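Local coordinates for protein proteasome accessory factor B/C (PafBC) (Paenarthrobacter aurescens, PDB 6SJ9) that probably regulates transcription in the bacterial DNA damage response, using winged helix-turn-helix and WYL domains, at residues L507-L512 with L551-S556; V546-L551 with L578-E583; G502-L507 with E519-P524. All coordinates share one frame; numbering follows the deposited sequence.

Contact 1 (L507-L512 with L551-S556); sequences LRYFSL and LDRVES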
loop_
_atom_site.group_PDB
_atom_site.type_symbol
_atom_site.label_atom_id
_atom_site.label_comp_id
_atom_site.label_asym_id
_atom_site.label_seq_id
_atom_site.Cartn_x
_atom_site.Cartn_y
_atom_site.Cartn_z
ATOM N N LEU A 507 -5.475 -16.061 -27.740
ATOM C CA LEU A 507 -5.651 -16.490 -26.362
ATOM C C LEU A 507 -7.123 -16.796 -26.110
ATOM O O LEU A 507 -8.014 -16.002 -26.467
ATOM C CB LEU A 507 -5.168 -15.403 -25.396
ATOM C CG LEU A 507 -5.683 -15.544 -23.974
ATOM C CD1 LEU A 507 -5.068 -16.801 -23.278
ATOM C CD2 LEU A 507 -5.358 -14.209 -23.245
ATOM N N ARG A 508 -7.373 -17.946 -25.524
ATOM C CA ARG A 508 -8.670 -18.310 -24.959
ATOM C C ARG A 508 -8.515 -18.314 -23.445
ATOM O O ARG A 508 -7.719 -19.078 -22.908
ATOM C CB ARG A 508 -9.142 -19.659 -25.473
ATOM C CG ARG A 508 -9.671 -19.528 -26.929
ATOM C CD ARG A 508 -10.038 -20.901 -27.380
ATOM N NE ARG A 508 -10.327 -20.946 -28.781
ATOM C CZ ARG A 508 -10.327 -22.087 -29.458
ATOM N NH1 ARG A 508 -10.033 -23.219 -28.810
ATOM N NH2 ARG A 508 -10.620 -22.098 -30.757
ATOM N N TYR A 509 -9.187 -17.396 -22.772
ATOM C CA TYR A 509 -8.936 -17.133 -21.363
ATOM C C TYR A 509 -10.196 -17.519 -20.604
ATOM O O TYR A 509 -11.260 -17.013 -20.926
ATOM C CB TYR A 509 -8.605 -15.659 -21.170
ATOM C CG TYR A 509 -8.046 -15.297 -19.819
ATOM C CD1 TYR A 509 -6.842 -15.827 -19.389
ATOM C CD2 TYR A 509 -8.691 -14.369 -18.995
ATOM C CE1 TYR A 509 -6.273 -15.495 -18.153
ATOM C CE2 TYR A 509 -8.138 -14.045 -17.719
ATOM C CZ TYR A 509 -6.926 -14.615 -17.319
ATOM O OH TYR A 509 -6.317 -14.279 -16.109
ATOM N N PHE A 510 -10.072 -18.415 -19.610
ATOM C CA PHE A 510 -11.206 -18.795 -18.766
ATOM C C PHE A 510 -11.747 -17.599 -17.981
ATOM O O PHE A 510 -11.002 -16.763 -17.490
ATOM C CB PHE A 510 -10.814 -19.876 -17.752
ATOM C CG PHE A 510 -10.708 -21.248 -18.328
ATOM C CD1 PHE A 510 -11.795 -21.873 -18.858
ATOM C CD2 PHE A 510 -9.490 -21.928 -18.275
ATOM C CE1 PHE A 510 -11.688 -23.119 -19.388
ATOM C CE2 PHE A 510 -9.373 -23.171 -18.765
ATOM C CZ PHE A 510 -10.479 -23.775 -19.335
ATOM N N SER A 511 -13.057 -17.533 -17.854
ATOM C CA SER A 511 -13.666 -16.621 -16.907
ATOM C C SER A 511 -13.368 -17.077 -15.471
ATOM O O SER A 511 -12.834 -18.163 -15.229
ATOM C CB SER A 511 -15.164 -16.579 -17.123
ATOM O OG SER A 511 -15.621 -17.884 -16.794
ATOM N N LEU A 512 -13.743 -16.241 -14.502
ATOM C CA LEU A 512 -13.440 -16.574 -13.110
ATOM C C LEU A 512 -13.981 -17.951 -12.724
ATOM O O LEU A 512 -13.242 -18.786 -12.196
ATOM C CB LEU A 512 -13.996 -15.494 -12.177
ATOM C CG LEU A 512 -13.655 -15.636 -10.687
ATOM C CD1 LEU A 512 -12.163 -15.958 -10.468
ATOM C CD2 LEU A 512 -14.013 -14.340 -9.971
ATOM N N LEU A 551 -1.569 -17.133 -15.799
ATOM C CA LEU A 551 -1.224 -18.310 -16.586
ATOM C C LEU A 551 -2.185 -19.453 -16.294
ATOM O O LEU A 551 -2.598 -20.193 -17.210
ATOM C CB LEU A 551 0.217 -18.730 -16.296
ATOM C CG LEU A 551 0.841 -19.680 -17.320
ATOM C CD1 LEU A 551 0.913 -18.985 -18.632
ATOM C CD2 LEU A 551 2.251 -20.005 -16.897
ATOM N N ASP A 552 -2.580 -19.604 -15.026
ATOM C CA ASP A 552 -3.397 -20.755 -14.695
ATOM C C ASP A 552 -4.815 -20.531 -15.110
ATOM O O ASP A 552 -5.653 -21.368 -14.781
ATOM C CB ASP A 552 -3.341 -21.116 -13.181
ATOM C CG ASP A 552 -3.970 -20.057 -12.244
ATOM O OD1 ASP A 552 -4.754 -19.165 -12.655
ATOM O OD2 ASP A 552 -3.682 -20.137 -11.023
ATOM N N ARG A 553 -5.108 -19.427 -15.825
ATOM C CA ARG A 553 -6.435 -19.266 -16.419
ATOM C C ARG A 553 -6.424 -19.368 -17.934
ATOM O O ARG A 553 -7.468 -19.200 -18.555
ATOM C CB ARG A 553 -7.111 -17.962 -15.957
ATOM C CG ARG A 553 -7.566 -18.205 -14.533
ATOM C CD ARG A 553 -8.653 -17.334 -13.991
ATOM N NE ARG A 553 -9.519 -16.633 -14.938
ATOM C CZ ARG A 553 -10.124 -15.509 -14.579
ATOM N NH1 ARG A 553 -9.923 -15.060 -13.343
ATOM N NH2 ARG A 553 -10.901 -14.842 -15.405
ATOM N N VAL A 554 -5.281 -19.676 -18.535
ATOM C CA VAL A 554 -5.241 -19.871 -19.966
ATOM C C VAL A 554 -5.930 -21.171 -20.314
ATOM O O VAL A 554 -5.539 -22.236 -19.827
ATOM C CB VAL A 554 -3.787 -19.872 -20.452
ATOM C CG1 VAL A 554 -3.705 -20.358 -21.910
ATOM C CG2 VAL A 554 -3.236 -18.472 -20.313
ATOM N N GLU A 555 -6.897 -21.110 -21.224
ATOM C CA GLU A 555 -7.414 -22.368 -21.757
ATOM C C GLU A 555 -6.570 -22.830 -22.926
ATOM O O GLU A 555 -6.201 -24.000 -22.991
ATOM C CB GLU A 555 -8.866 -22.258 -22.199
ATOM C CG GLU A 555 -9.527 -23.624 -22.377
ATOM C CD GLU A 555 -9.586 -24.077 -23.820
ATOM O OE1 GLU A 555 -9.481 -25.302 -24.056
ATOM O OE2 GLU A 555 -9.758 -23.222 -24.723
ATOM N N SER A 556 -6.188 -21.924 -23.818
ATOM C CA SER A 556 -5.227 -22.328 -24.832
ATOM C C SER A 556 -4.615 -21.072 -25.418
ATOM O O SER A 556 -5.213 -19.987 -25.378
ATOM C CB SER A 556 -5.884 -23.192 -25.926
ATOM O OG SER A 556 -6.729 -22.383 -26.690
#
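R508 and S556 form a hydrogen-bonded antiparallel pair in the WYL domain, R508 N donating to S556 O almost straight (177°). Beyond it the register slips by one: Y509 pairs with V554, and E555 and S556 both face R508, a classic beta bulge. R508 O therefore takes E555 N at 2.8 Å and, weakly, S556 N. F510 N reaches R553 O at 2.9 Å, just past the last bridge.

The side-chain polar grip comes from R553. Chi3 of 20°, nearly eclipsed, brings NE back toward F510 O, and the guanidinium meets that oxygen with its NE/NH2 edge, in plane; NH2 is 2.8 Å and NE 3.0 Å away. L512 N lies over one face and Y509 OH, hydrogen-bonded to R550 N, over the opposite face, both offset toward the rim.

Among the carbon contacts, R553 CB comes 3.4 Å from Y509 CE1, while E555 CB sits over the F510 ring in a CH-pi contact, 3.8 Å from its centroid. L507 CD1 meets V554 CG2 on the face turned to helix 489-501. On the exposed face the R508 guanidinium and E555 carboxylate are nearly coplanar, though too far apart for a salt bridge; R508 pairs with E519 instead.

R553 also forms a salt bridge with D584, so one arginine takes over where the strand pairing ends, tying F510 O to a carboxylate just before strand 586-592.

Contact 2 (V546-L551 with L578-E583); sequences VRNFRL and LFTPGE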
loop_
_atom_site.group_PDB
_atom_site.type_symbol
_atom_site.label_atom_id
_atom_site.label_comp_id
_atom_site.label_asym_id
_atom_site.label_seq_id
_atom_site.Cartn_x
_atom_site.Cartn_y
_atom_site.Cartn_z
ATOM N N VAL A 546 -3.134 -2.788 -22.427
ATOM C CA VAL A 546 -2.288 -3.782 -21.782
ATOM C C VAL A 546 -3.098 -4.377 -20.647
ATOM O O VAL A 546 -3.772 -3.653 -19.913
ATOM C CB VAL A 546 -0.974 -3.146 -21.288
ATOM C CG1 VAL A 546 -0.178 -4.162 -20.511
ATOM C CG2 VAL A 546 -0.102 -2.636 -22.499
ATOM N N ARG A 547 -3.128 -5.702 -20.569
ATOM C CA ARG A 547 -3.728 -6.392 -19.446
ATOM C C ARG A 547 -2.722 -7.385 -18.899
ATOM O O ARG A 547 -1.739 -7.723 -19.568
ATOM C CB ARG A 547 -5.011 -7.133 -19.856
ATOM C CG ARG A 547 -6.115 -6.216 -20.412
ATOM C CD ARG A 547 -6.782 -5.493 -19.255
ATOM N NE ARG A 547 -7.907 -4.635 -19.632
ATOM C CZ ARG A 547 -7.813 -3.453 -20.240
ATOM N NH1 ARG A 547 -6.633 -2.934 -20.598
ATOM N NH2 ARG A 547 -8.923 -2.778 -20.507
ATOM N N ASN A 548 -2.999 -7.879 -17.684
ATOM C CA ASN A 548 -2.167 -8.870 -17.021
ATOM C C ASN A 548 -3.040 -10.053 -16.723
ATOM O O ASN A 548 -4.012 -9.923 -15.983
ATOM C CB ASN A 548 -1.534 -8.301 -15.731
ATOM C CG ASN A 548 -0.481 -7.310 -16.064
ATOM O OD1 ASN A 548 0.677 -7.686 -16.200
ATOM N ND2 ASN A 548 -0.865 -6.069 -16.330
ATOM N N PHE A 549 -2.684 -11.194 -17.303
ATOM C CA PHE A 549 -3.473 -12.410 -17.237
ATOM C C PHE A 549 -2.780 -13.426 -16.336
ATOM O O PHE A 549 -1.548 -13.440 -16.215
ATOM C CB PHE A 549 -3.622 -13.009 -18.657
ATOM C CG PHE A 549 -4.321 -12.066 -19.689
ATOM C CD1 PHE A 549 -3.580 -11.243 -20.519
ATOM C CD2 PHE A 549 -5.691 -12.096 -19.857
ATOM C CE1 PHE A 549 -4.214 -10.428 -21.503
ATOM C CE2 PHE A 549 -6.349 -11.279 -20.819
ATOM C CZ PHE A 549 -5.617 -10.440 -21.622
ATOM N N ARG A 550 -3.574 -14.319 -15.769
ATOM C CA ARG A 550 -3.070 -15.421 -14.962
ATOM C C ARG A 550 -2.796 -16.613 -15.863
ATOM O O ARG A 550 -3.693 -17.054 -16.591
ATOM C CB ARG A 550 -4.077 -15.829 -13.878
ATOM C CG ARG A 550 -4.294 -14.773 -12.762
ATOM C CD ARG A 550 -5.311 -15.241 -11.716
ATOM N NE ARG A 550 -4.963 -16.530 -11.081
ATOM C CZ ARG A 550 -4.264 -16.645 -9.941
ATOM N NH1 ARG A 550 -3.851 -15.552 -9.292
ATOM N NH2 ARG A 550 -3.978 -17.860 -9.438
ATOM N N LEU A 551 -1.569 -17.133 -15.799
ATOM C CA LEU A 551 -1.224 -18.310 -16.586
ATOM C C LEU A 551 -2.185 -19.453 -16.294
ATOM O O LEU A 551 -2.598 -20.193 -17.210
ATOM C CB LEU A 551 0.217 -18.730 -16.296
ATOM C CG LEU A 551 0.841 -19.680 -17.320
ATOM C CD1 LEU A 551 0.913 -18.985 -18.632
ATOM C CD2 LEU A 551 2.251 -20.005 -16.897
ATOM N N LEU A 578 0.678 -4.269 -11.657
ATOM C CA LEU A 578 -0.324 -4.503 -10.617
ATOM C C LEU A 578 -1.474 -3.517 -10.683
ATOM O O LEU A 578 -2.301 -3.501 -9.761
ATOM C CB LEU A 578 0.311 -4.411 -9.209
ATOM C CG LEU A 578 1.245 -5.579 -8.931
ATOM C CD1 LEU A 578 1.950 -5.445 -7.587
ATOM C CD2 LEU A 578 0.366 -6.860 -8.962
ATOM N N PHE A 579 -1.501 -2.634 -11.678
ATOM C CA PHE A 579 -2.501 -1.582 -11.744
ATOM C C PHE A 579 -3.418 -1.633 -12.982
ATOM O O PHE A 579 -4.334 -0.795 -13.099
ATOM C CB PHE A 579 -1.793 -0.227 -11.643
ATOM C CG PHE A 579 -1.111 0.008 -10.304
ATOM C CD1 PHE A 579 0.185 -0.392 -10.097
ATOM C CD2 PHE A 579 -1.820 0.548 -9.232
ATOM C CE1 PHE A 579 0.837 -0.175 -8.897
ATOM C CE2 PHE A 579 -1.178 0.815 -7.998
ATOM C CZ PHE A 579 0.158 0.434 -7.823
ATOM N N THR A 580 -3.202 -2.552 -13.919
ATOM C CA THR A 580 -4.093 -2.630 -15.092
ATOM C C THR A 580 -5.486 -3.090 -14.671
ATOM O O THR A 580 -5.622 -3.815 -13.693
ATOM C CB THR A 580 -3.529 -3.568 -16.165
ATOM O OG1 THR A 580 -3.269 -4.855 -15.607
ATOM C CG2 THR A 580 -2.238 -3.036 -16.736
ATOM N N PRO A 581 -6.549 -2.645 -15.357
ATOM C CA PRO A 581 -7.887 -3.175 -15.027
ATOM C C PRO A 581 -7.876 -4.683 -15.175
ATOM O O PRO A 581 -7.216 -5.215 -16.068
ATOM C CB PRO A 581 -8.830 -2.507 -16.041
ATOM C CG PRO A 581 -7.998 -1.847 -17.012
ATOM C CD PRO A 581 -6.595 -1.720 -16.506
ATOM N N GLY A 582 -8.520 -5.368 -14.211
ATOM C CA GLY A 582 -8.615 -6.823 -14.219
ATOM C C GLY A 582 -9.788 -7.357 -15.060
ATOM O O GLY A 582 -10.831 -6.721 -15.210
ATOM N N GLU A 583 -9.593 -8.556 -15.608
ATOM C CA GLU A 583 -10.628 -9.202 -16.405
ATOM C C GLU A 583 -11.927 -9.379 -15.613
ATOM O O GLU A 583 -13.019 -9.287 -16.168
ATOM C CB GLU A 583 -10.106 -10.564 -16.869
ATOM C CG GLU A 583 -11.214 -11.413 -17.613
ATOM C CD GLU A 583 -11.581 -10.821 -18.994
ATOM O OE1 GLU A 583 -10.787 -10.036 -19.567
ATOM O OE2 GLU A 583 -12.689 -11.105 -19.488
HETATM O O HOH W 1 -4.984 -6.754 -16.022
HETATM O O HOH W 2 -7.053 -10.067 -15.211
#
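T580 and N548 carry a small, partly water-mediated surface contact, in which the loop leading to strand 586-592 lies against strand 545-550, an outermost strand of the five-stranded WYL sheet. No backbone hydrogen bond joins the two directly.

N548 ND2 gives the direct bond, to T580 OG1 at 2.8 Å (159°), with the hydroxyl oxygen close to the amide plane. The N548 and T580 side chains cross at about a right angle, and N548 OD1 is engaged by Y528 OH, so both ends of the amide are held. T580 CG2 rests 3.6 Å from V546 O.

One water accepts from N548 N at 2.8 Å, donates to P581 O at 2.7 Å and hydrogen-bonds T580 OG1. A second water bridges N548 O and E583 N.

R547 bends at chi2 (-77°), turning CD toward the loop, where it lies 3.2 Å from P581 O. P581 CG sits over the centre of one guanidinium face, 3.6 Å from CZ, and NH1 donates back to V546 O from above the carbonyl plane.

The polar backbone atoms of N548 are thus satisfied through solvent, and the loop is joined to the strand by water bridges, one amide-to-hydroxyl hydrogen bond and a proline on an arginine face.

Contact 3 (G502-L507 with E519-P524); sequences GRQLRL and ERDVDP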
loop_
_atom_site.group_PDB
_atom_site.type_symbol
_atom_site.label_atom_id
_atom_site.label_comp_id
_atom_site.label_asym_id
_atom_site.label_seq_id
_atom_site.Cartn_x
_atom_site.Cartn_y
_atom_site.Cartn_z
ATOM N N GLY A 502 8.664 -12.529 -31.281
ATOM C CA GLY A 502 7.865 -11.422 -31.791
ATOM C C GLY A 502 6.520 -11.856 -32.382
ATOM O O GLY A 502 6.056 -11.244 -33.343
ATOM N N ARG A 503 5.901 -12.917 -31.852
ATOM C CA ARG A 503 4.652 -13.470 -32.418
ATOM C C ARG A 503 3.423 -13.074 -31.606
ATOM O O ARG A 503 3.387 -13.239 -30.376
ATOM C CB ARG A 503 4.664 -15.014 -32.482
ATOM C CG ARG A 503 5.862 -15.606 -33.220
ATOM C CD ARG A 503 5.787 -17.142 -33.318
ATOM N NE ARG A 503 7.050 -17.585 -33.879
ATOM C CZ ARG A 503 7.347 -17.569 -35.186
ATOM N NH1 ARG A 503 6.445 -17.177 -36.113
ATOM N NH2 ARG A 503 8.574 -17.918 -35.567
ATOM N N GLN A 504 2.377 -12.718 -32.323
ATOM C CA GLN A 504 1.071 -12.542 -31.713
ATOM C C GLN A 504 0.455 -13.900 -31.346
ATOM O O GLN A 504 0.716 -14.930 -31.985
ATOM C CB GLN A 504 0.164 -11.790 -32.690
ATOM C CG GLN A 504 -0.639 -10.754 -32.050
ATOM C CD GLN A 504 -1.495 -9.969 -33.018
ATOM O OE1 GLN A 504 -2.327 -10.526 -33.686
ATOM N NE2 GLN A 504 -1.285 -8.661 -33.078
ATOM N N LEU A 505 -0.388 -13.899 -30.315
ATOM C CA LEU A 505 -1.049 -15.118 -29.857
ATOM C C LEU A 505 -2.556 -14.934 -29.879
ATOM O O LEU A 505 -3.076 -13.883 -29.517
ATOM C CB LEU A 505 -0.607 -15.504 -28.425
ATOM C CG LEU A 505 0.870 -15.934 -28.289
ATOM C CD1 LEU A 505 1.286 -16.132 -26.842
ATOM C CD2 LEU A 505 1.031 -17.320 -28.972
ATOM N N ARG A 506 -3.237 -15.981 -30.271
ATOM C CA ARG A 506 -4.659 -16.119 -30.027
ATOM C C ARG A 506 -4.835 -16.772 -28.661
ATOM O O ARG A 506 -4.433 -17.916 -28.478
ATOM C CB ARG A 506 -5.311 -17.018 -31.068
ATOM C CG ARG A 506 -6.848 -17.092 -30.972
ATOM C CD ARG A 506 -7.476 -15.759 -31.270
ATOM N NE ARG A 506 -8.923 -15.850 -31.518
ATOM C CZ ARG A 506 -9.707 -14.790 -31.644
ATOM N NH1 ARG A 506 -9.170 -13.576 -31.558
ATOM N NH2 ARG A 506 -11.014 -14.950 -31.856
ATOM N N LEU A 507 -5.475 -16.061 -27.740
ATOM C CA LEU A 507 -5.651 -16.490 -26.362
ATOM C C LEU A 507 -7.123 -16.796 -26.110
ATOM O O LEU A 507 -8.014 -16.002 -26.467
ATOM C CB LEU A 507 -5.168 -15.403 -25.396
ATOM C CG LEU A 507 -5.683 -15.544 -23.974
ATOM C CD1 LEU A 507 -5.068 -16.801 -23.278
ATOM C CD2 LEU A 507 -5.358 -14.209 -23.245
ATOM N N GLU A 519 -12.119 -14.953 -26.064
ATOM C CA GLU A 519 -11.173 -15.225 -27.131
ATOM C C GLU A 519 -10.633 -13.900 -27.641
ATOM O O GLU A 519 -11.411 -12.993 -27.948
ATOM C CB GLU A 519 -11.855 -16.021 -28.260
ATOM C CG GLU A 519 -10.886 -16.791 -29.166
ATOM C CD GLU A 519 -11.546 -17.554 -30.374
ATOM O OE1 GLU A 519 -12.558 -17.070 -30.991
ATOM O OE2 GLU A 519 -11.056 -18.681 -30.658
ATOM N N ARG A 520 -9.310 -13.793 -27.752
ATOM C CA ARG A 520 -8.727 -12.515 -28.094
ATOM C C ARG A 520 -7.309 -12.701 -28.601
ATOM O O ARG A 520 -6.609 -13.624 -28.179
ATOM C CB ARG A 520 -8.691 -11.592 -26.888
ATOM C CG ARG A 520 -8.033 -12.314 -25.704
ATOM C CD ARG A 520 -8.071 -11.381 -24.550
ATOM N NE ARG A 520 -9.080 -11.709 -23.617
ATOM C CZ ARG A 520 -9.462 -10.914 -22.622
ATOM N NH1 ARG A 520 -10.342 -11.383 -21.776
ATOM N NH2 ARG A 520 -8.996 -9.680 -22.471
ATOM N N ASP A 521 -6.902 -11.791 -29.492
ATOM C CA ASP A 521 -5.530 -11.680 -29.978
ATOM C C ASP A 521 -4.742 -10.809 -29.017
ATOM O O ASP A 521 -5.218 -9.740 -28.634
ATOM C CB ASP A 521 -5.505 -11.047 -31.385
ATOM C CG ASP A 521 -6.093 -12.004 -32.456
ATOM O OD1 ASP A 521 -5.890 -13.246 -32.387
ATOM O OD2 ASP A 521 -6.777 -11.501 -33.326
ATOM N N VAL A 522 -3.564 -11.275 -28.596
ATOM C CA VAL A 522 -2.705 -10.515 -27.688
ATOM C C VAL A 522 -1.262 -10.489 -28.187
ATOM O O VAL A 522 -0.774 -11.443 -28.801
ATOM C CB VAL A 522 -2.747 -11.064 -26.243
ATOM C CG1 VAL A 522 -4.127 -11.207 -25.836
ATOM C CG2 VAL A 522 -2.080 -12.442 -26.141
ATOM N N ASP A 523 -0.579 -9.378 -27.894
ATOM C CA ASP A 523 0.858 -9.254 -28.071
ATOM C C ASP A 523 1.464 -9.578 -26.724
ATOM O O ASP A 523 1.407 -8.739 -25.815
ATOM C CB ASP A 523 1.271 -7.840 -28.508
ATOM C CG ASP A 523 0.620 -7.398 -29.824
ATOM O OD1 ASP A 523 0.468 -8.222 -30.768
ATOM O OD2 ASP A 523 0.341 -6.182 -29.943
ATOM N N PRO A 524 2.028 -10.762 -26.529
ATOM C CA PRO A 524 2.679 -11.071 -25.243
ATOM C C PRO A 524 3.890 -10.179 -25.022
ATOM O O PRO A 524 4.700 -9.966 -25.920
ATOM C CB PRO A 524 3.087 -12.540 -25.381
ATOM C CG PRO A 524 3.205 -12.749 -26.843
ATOM C CD PRO A 524 2.128 -11.878 -27.493
#
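L505 and V522, like L507 and R520, are hydrogen-bonded antiparallel pairs in the hairpin of strands 503-510 and 517-530. Their four backbone bonds include L507 N to R520 O at 2.7 Å and V522 N to L505 O at 2.8 Å. Between these pairs D521 CA points its hydrogen at L505 O, a CA-H...O contact at the non-hydrogen-bonded R506-D521 pair.

The tightly packed face carries L505, L507, V522 and R520. L505 CD1 meets P524 CG at 3.9 Å, the two side chains crossing at about a right angle. L507 CD2 lies against both V522 CG1 and the aliphatic part of R520, whose guanidinium goes on to E583. Helix 489-501 covers this face at L505 and P524, neighbouring strands at L507 and V522.

On the other, polar face Q504 and D523 are buried: Q504 NE2 donates to D523 OD1 on its syn side (2.9 Å), and N560 and S565 satisfy Q504 OE1 and D523 OD2. On the loose, solvent side R506, whose chi2 of 65° turns CD toward D521 OD1, meets E519 CG over one guanidinium face and D521 OD1 at its edge. R506 NH2 makes a salt bridge to E519 OE1 (2.8 Å), NH1 a longer one to D521 OD1 (3.4 Å), both weak as hydrogen bonds.

E519 also binds R508, so with D521 two acids face two arginines, probably leaving little net charge.

Overall arrangement
From the N terminus, helix 489-501 leads into strand 503-510, and contact 3 closes first, pairing that strand with 517-530 as a hairpin. The chain continues through strands 533-540 and 545-550; contact 1 then brings 551-556 back to 507-512, so its loop crosses that of contact 3 and strand 554-560 joins the sheet beside 503-510. Contact 2 opens at 546-551, before contact 1 has closed, and crosses it, but lies in series after contact 3. It ties the opposite sheet edge to the loop preceding strand 586-592. Contacts 1 and 3 share L507; the ranges of contacts 1 and 2 overlap at L551 and meet through Y509 and R550; the R520-E583 salt bridge joins contacts 2 and 3.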